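Local atomic coordinates of acetyl-CoA acetyltransferase (Mycobacterium smegmatis, PDB entry 4EGV), a protein that is assigned to the thiolase superfamily and probably has acyltransferase activity. Residues Val193-Leu198 with Phe346-Phe351; Met302-Leu307 with Ser316-Thr321. One frame throughout, in Å; residues are numbered along the deposited sequence.

Interaction 1 of 2, residues Val193-Leu198 with Phe346-Phe351; sequences VQYGLL and FPFPVF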
loop_
_atom_site.group_PDB
_atom_site.type_symbol
_atom_site.label_atom_id
_atom_site.label_comp_id
_atom_site.label_asym_id
_atom_site.label_seq_id
_atom_site.Cartn_x
_atom_site.Cartn_y
_atom_site.Cartn_z
ATOM N N VAL A 193 12.298 -9.017 1.415
ATOM C CA VAL A 193 12.490 -10.325 1.954
ATOM C C VAL A 193 11.191 -10.874 2.649
ATOM O O VAL A 193 10.870 -12.065 2.585
ATOM C CB VAL A 193 13.755 -10.319 2.841
ATOM C CG1 VAL A 193 13.446 -9.889 4.253
ATOM C CG2 VAL A 193 14.358 -11.680 2.878
ATOM N N GLN A 194 10.441 -9.986 3.280
ATOM C CA GLN A 194 9.231 -10.370 4.000
ATOM C C GLN A 194 8.055 -10.595 3.095
ATOM O O GLN A 194 7.245 -11.460 3.366
ATOM C CB GLN A 194 8.877 -9.314 5.026
ATOM C CG GLN A 194 9.037 -9.811 6.429
ATOM C CD GLN A 194 9.288 -8.711 7.424
ATOM O OE1 GLN A 194 10.173 -7.863 7.234
ATOM N NE2 GLN A 194 8.503 -8.712 8.506
ATOM N N TYR A 195 7.970 -9.804 2.027
ATOM C CA TYR A 195 7.003 -10.002 0.985
ATOM C C TYR A 195 7.251 -11.247 0.173
ATOM O O TYR A 195 6.313 -11.799 -0.387
ATOM C CB TYR A 195 6.923 -8.783 0.070
ATOM C CG TYR A 195 5.902 -7.772 0.548
ATOM C CD1 TYR A 195 4.525 -7.994 0.393
ATOM C CD2 TYR A 195 6.311 -6.612 1.200
ATOM C CE1 TYR A 195 3.603 -7.064 0.852
ATOM C CE2 TYR A 195 5.396 -5.673 1.660
ATOM C CZ TYR A 195 4.057 -5.900 1.480
ATOM O OH TYR A 195 3.179 -4.987 1.954
ATOM N N GLY A 196 8.510 -11.671 0.111
ATOM C CA GLY A 196 8.888 -12.894 -0.537
ATOM C C GLY A 196 8.236 -14.075 0.119
ATOM O O GLY A 196 7.769 -14.988 -0.574
ATOM N N LEU A 197 8.215 -14.067 1.447
ATOM C CA LEU A 197 7.613 -15.147 2.223
ATOM C C LEU A 197 6.092 -15.270 1.988
ATOM O O LEU A 197 5.530 -16.359 1.924
ATOM C CB LEU A 197 7.899 -14.954 3.712
ATOM C CG LEU A 197 9.322 -15.254 4.178
ATOM C CD1 LEU A 197 9.734 -14.516 5.414
ATOM C CD2 LEU A 197 9.579 -16.718 4.283
ATOM N N LEU A 198 5.422 -14.134 1.876
ATOM C CA LEU A 198 3.988 -14.070 1.673
ATOM C C LEU A 198 3.609 -14.531 0.314
ATOM O O LEU A 198 2.649 -15.187 0.127
ATOM C CB LEU A 198 3.483 -12.631 1.832
ATOM C CG LEU A 198 2.967 -12.083 3.162
ATOM C CD1 LEU A 198 3.821 -12.433 4.279
ATOM C CD2 LEU A 198 2.763 -10.647 3.107
ATOM N N PHE A 346 4.776 -4.777 -4.291
ATOM C CA PHE A 346 4.970 -6.150 -4.719
ATOM C C PHE A 346 3.638 -6.700 -5.232
ATOM O O PHE A 346 2.594 -6.156 -4.984
ATOM C CB PHE A 346 5.490 -6.954 -3.523
ATOM C CG PHE A 346 6.757 -6.385 -2.920
ATOM C CD1 PHE A 346 8.003 -6.735 -3.457
ATOM C CD2 PHE A 346 6.710 -5.476 -1.867
ATOM C CE1 PHE A 346 9.179 -6.200 -2.942
ATOM C CE2 PHE A 346 7.867 -4.934 -1.346
ATOM C CZ PHE A 346 9.109 -5.289 -1.876
ATOM N N PRO A 347 3.678 -7.767 -5.995
ATOM C CA PRO A 347 2.476 -8.371 -6.504
ATOM C C PRO A 347 1.459 -8.836 -5.449
ATOM O O PRO A 347 0.256 -8.716 -5.657
ATOM C CB PRO A 347 3.015 -9.574 -7.270
ATOM C CG PRO A 347 4.283 -9.154 -7.727
ATOM C CD PRO A 347 4.860 -8.345 -6.639
ATOM N N PHE A 348 1.943 -9.359 -4.337
ATOM C CA PHE A 348 1.103 -9.937 -3.335
ATOM C C PHE A 348 -0.133 -9.117 -2.905
ATOM O O PHE A 348 -1.241 -9.647 -2.907
ATOM C CB PHE A 348 1.926 -10.395 -2.128
ATOM C CG PHE A 348 1.085 -10.918 -1.031
ATOM C CD1 PHE A 348 0.646 -12.271 -1.026
ATOM C CD2 PHE A 348 0.619 -10.049 -0.026
ATOM C CE1 PHE A 348 -0.221 -12.768 -0.001
ATOM C CE2 PHE A 348 -0.255 -10.526 1.026
ATOM C CZ PHE A 348 -0.674 -11.895 1.032
ATOM N N PRO A 349 0.034 -7.840 -2.508
ATOM C CA PRO A 349 -1.123 -7.126 -1.968
ATOM C C PRO A 349 -2.160 -6.789 -3.021
ATOM O O PRO A 349 -3.288 -6.425 -2.670
ATOM C CB PRO A 349 -0.513 -5.850 -1.359
ATOM C CG PRO A 349 0.749 -5.713 -1.973
ATOM C CD PRO A 349 1.258 -7.038 -2.390
ATOM N N VAL A 350 -1.769 -6.901 -4.292
ATOM C CA VAL A 350 -2.690 -6.752 -5.405
ATOM C C VAL A 350 -3.399 -8.053 -5.635
ATOM O O VAL A 350 -4.606 -8.089 -5.613
ATOM C CB VAL A 350 -2.019 -6.286 -6.711
ATOM C CG1 VAL A 350 -3.051 -6.168 -7.804
ATOM C CG2 VAL A 350 -1.328 -4.962 -6.521
ATOM N N PHE A 351 -2.640 -9.121 -5.830
ATOM C CA PHE A 351 -3.182 -10.478 -5.911
ATOM C C PHE A 351 -4.228 -10.736 -4.845
ATOM O O PHE A 351 -5.290 -11.247 -5.119
ATOM C CB PHE A 351 -2.068 -11.510 -5.730
ATOM C CG PHE A 351 -1.320 -11.827 -6.981
ATOM C CD1 PHE A 351 -1.972 -11.888 -8.210
ATOM C CD2 PHE A 351 0.036 -12.109 -6.934
ATOM C CE1 PHE A 351 -1.279 -12.194 -9.366
ATOM C CE2 PHE A 351 0.728 -12.422 -8.075
ATOM C CZ PHE A 351 0.065 -12.467 -9.293
#

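Interaction 2 of 2, residues Met302-Leu307 with Ser316-Thr321; sequences MKEPKL and SPASVT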
loop_
_atom_site.group_PDB
_atom_site.type_symbol
_atom_site.label_atom_id
_atom_site.label_comp_id
_atom_site.label_asym_id
_atom_site.label_seq_id
_atom_site.Cartn_x
_atom_site.Cartn_y
_atom_site.Cartn_z
HETATM N N MSE A 302 -8.326 -1.411 8.102
HETATM C CA MSE A 302 -8.107 -2.682 8.753
HETATM C C MSE A 302 -6.657 -2.952 9.094
HETATM O O MSE A 302 -5.772 -2.302 8.587
HETATM C CB MSE A 302 -8.687 -3.810 7.912
HETATM C CG MSE A 302 -10.225 -3.803 7.835
HETATM SE SE MSE A 302 -11.164 -4.087 9.537
HETATM C CE MSE A 302 -10.439 -5.842 10.055
ATOM N N LYS A 303 -6.428 -3.914 9.980
ATOM C CA LYS A 303 -5.090 -4.255 10.453
ATOM C C LYS A 303 -4.941 -5.751 10.697
ATOM O O LYS A 303 -5.825 -6.352 11.271
ATOM C CB LYS A 303 -4.793 -3.488 11.737
ATOM C CG LYS A 303 -3.490 -3.885 12.428
ATOM C CD LYS A 303 -3.358 -3.240 13.802
ATOM C CE LYS A 303 -3.368 -1.706 13.616
ATOM N NZ LYS A 303 -3.953 -0.908 14.731
ATOM N N GLU A 304 -3.828 -6.346 10.255
ATOM C CA GLU A 304 -3.463 -7.741 10.571
ATOM C C GLU A 304 -2.660 -7.898 11.872
ATOM O O GLU A 304 -2.116 -6.928 12.385
ATOM C CB GLU A 304 -2.690 -8.353 9.428
ATOM C CG GLU A 304 -3.454 -8.423 8.126
ATOM C CD GLU A 304 -4.399 -9.651 8.001
ATOM O OE1 GLU A 304 -4.438 -10.543 8.890
ATOM O OE2 GLU A 304 -5.119 -9.736 6.985
ATOM N N PRO A 305 -2.629 -9.123 12.434
ATOM C CA PRO A 305 -1.706 -9.431 13.540
ATOM C C PRO A 305 -0.316 -9.714 12.989
ATOM O O PRO A 305 -0.182 -9.833 11.784
ATOM C CB PRO A 305 -2.329 -10.674 14.176
ATOM C CG PRO A 305 -3.173 -11.294 13.095
ATOM C CD PRO A 305 -3.645 -10.180 12.246
ATOM N N LYS A 306 0.708 -9.814 13.837
ATOM C CA LYS A 306 2.078 -10.029 13.337
ATOM C C LYS A 306 2.133 -11.212 12.440
ATOM O O LYS A 306 1.377 -12.142 12.579
ATOM C CB LYS A 306 3.149 -10.203 14.423
ATOM C CG LYS A 306 2.660 -10.397 15.821
ATOM C CD LYS A 306 3.791 -10.164 16.823
ATOM C CE LYS A 306 3.373 -9.083 17.824
ATOM N NZ LYS A 306 4.521 -8.237 18.233
ATOM N N LEU A 307 3.100 -11.163 11.550
ATOM C CA LEU A 307 3.262 -12.119 10.507
ATOM C C LEU A 307 3.198 -13.553 10.969
ATOM O O LEU A 307 2.527 -14.296 10.428
ATOM C CB LEU A 307 4.514 -11.820 9.700
ATOM C CG LEU A 307 4.842 -12.791 8.596
ATOM C CD1 LEU A 307 3.720 -12.869 7.656
ATOM C CD2 LEU A 307 6.082 -12.344 7.907
ATOM N N SER A 316 -4.380 -12.213 3.234
ATOM C CA SER A 316 -4.641 -11.156 4.190
ATOM C C SER A 316 -6.141 -10.856 4.145
ATOM O O SER A 316 -6.579 -10.066 3.335
ATOM C CB SER A 316 -3.780 -9.925 3.869
ATOM O OG SER A 316 -4.035 -8.863 4.766
ATOM N N PRO A 317 -6.926 -11.523 5.001
ATOM C CA PRO A 317 -8.378 -11.335 5.029
ATOM C C PRO A 317 -8.810 -9.943 5.487
ATOM O O PRO A 317 -9.842 -9.490 5.076
ATOM C CB PRO A 317 -8.864 -12.403 6.016
ATOM C CG PRO A 317 -7.742 -13.340 6.155
ATOM C CD PRO A 317 -6.490 -12.596 5.904
ATOM N N ALA A 318 -8.022 -9.283 6.325
ATOM C CA ALA A 318 -8.274 -7.894 6.741
ATOM C C ALA A 318 -8.281 -6.894 5.583
ATOM O O ALA A 318 -8.998 -5.922 5.606
ATOM C CB ALA A 318 -7.298 -7.455 7.820
ATOM N N SER A 319 -7.506 -7.136 4.550
ATOM C CA SER A 319 -7.498 -6.212 3.438
ATOM C C SER A 319 -8.770 -6.326 2.641
ATOM O O SER A 319 -9.296 -5.367 2.159
ATOM C CB SER A 319 -6.260 -6.444 2.573
ATOM O OG SER A 319 -5.109 -6.498 3.395
ATOM N N VAL A 320 -9.253 -7.531 2.500
ATOM C CA VAL A 320 -10.431 -7.815 1.732
ATOM C C VAL A 320 -11.650 -7.284 2.469
ATOM O O VAL A 320 -12.524 -6.683 1.873
ATOM C CB VAL A 320 -10.564 -9.339 1.533
ATOM C CG1 VAL A 320 -11.822 -9.698 0.737
ATOM C CG2 VAL A 320 -9.297 -9.909 0.900
ATOM N N THR A 321 -11.682 -7.502 3.774
ATOM C CA THR A 321 -12.717 -6.998 4.629
ATOM C C THR A 321 -12.830 -5.482 4.531
ATOM O O THR A 321 -13.945 -4.947 4.479
ATOM C CB THR A 321 -12.482 -7.420 6.084
ATOM O OG1 THR A 321 -12.340 -8.835 6.131
ATOM C CG2 THR A 321 -13.674 -7.036 6.994
#

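Interaction 1 of 2, residues Val193-Leu198 with Phe346-Phe351
Tyr195 reaches out of helix 191-206 and lays its ring along that of Phe346, the planes only 22° from parallel but displaced along each other until little more than their borders face. Their centroids lie 4.6 Å apart, and what meets is rim against rim: Phe346 CD2 sits over one face of the tyrosine, toward its border. The displacement brings the tyrosine's own methylene over the phenylalanine, Tyr195 CB standing 4.0 Å from the centroid of the Phe346 ring in a CH-pi contact. CG of Phe346 is anti to its carbonyl carbon (chi1 -56°), which turns the ring back toward the helix.

Beyond this ring pair, the tyrosine meets Phe348 and Pro349, near the start of helix 348-357. Phe348 CD2 comes up to the edge of the tyrosine ring, and Pro349 CD is 4.0 Å from Tyr195 CE1. In this thiolase-fold protein, helix 348-357 follows strand 337-342, an outermost strand of the large mixed sheet, so the contact fastens helix 191-206 to the loop and helix start beyond that strand.

One helical turn on from Tyr195, Leu198 meets the ring of Phe348. The phenylalanine holds CG anti to its backbone N (chi1 176°) and presents a face, over whose centre Leu198 CB stands, 4.0 Å from the centroid; Leu198 CD2 rests on the same face. Aliphatic carbons suit such a flat surface, and proline, having no backbone N-H to leave without a partner, suits the first turn of a helix. Tyrosine adds a hydroxyl to its apolar ring: Tyr195 OH accepts a hydrogen bond from the backbone N of Ala412.

Interaction 2 of 2, residues Met302-Leu307 with Ser316-Thr321
The end of strand 294-303 runs past the first turn of helix 317-330, the backbones drawing nearest at Met302 and Ala318, whose CA atoms are 5.6 Å apart. Beyond Lys303 the chain leaves the strand still extended, and Glu304 faces the helix start. Alanine suits this close passage: its methyl is small enough to fit beneath the strand, with Ala318 CB 3.9 Å from Met302 CB. Met302, built as selenomethionine, bends at chi2 and chi3 and brings its terminal CE back toward the same methyl.

Glu304 carries the polar part. CG lies anti to the carbonyl carbon (chi1 -61°) and the chain folds again at chi2, so that one oxygen, OE2, enters the helix start. There Ser316 OG, anti to its own backbone N, donates a hydrogen bond of 2.6 Å to Glu304 OE2. The backbone N of Ala318 donates to that same OE2 at 3.0 Å. Both donors approach from above the carboxylate plane. Pro317 fits between them because the first turn asks no N-H of it. Farther along, Thr321 OG1 turns back to donate to Pro317 O, 2.8 Å away.

With two donors gripping a single oxygen at the N-terminus of a helix, the positive end of its dipole, the buried carboxylate is probably stabilised as an anion, its pKa lowered.

In the fold
The centres of interactions 1 and 2 lie about 13 Å apart, and the two contacts touch: Leu198 CD1 packs 3.4 Å from Leu307 CD1. Along the chain, segment 193-198 comes first, then both halves of interaction 2, then 346-351. Interaction 2 is a local link, its segments separated by eight residues of loop, whereas interaction 1 spans 147 residues. Helix 348-357 joins them further: it supplies Phe348 and Pro349 to interaction 1, while its Asn352 accepts a hydrogen bond from Ser316 N. Helix 191-206 packs against elements that follow strands 294-303 and 337-342 of the mixed sheet and also meets strand 453-463, placing it between the thiolase-fold sheet and the C-terminal region.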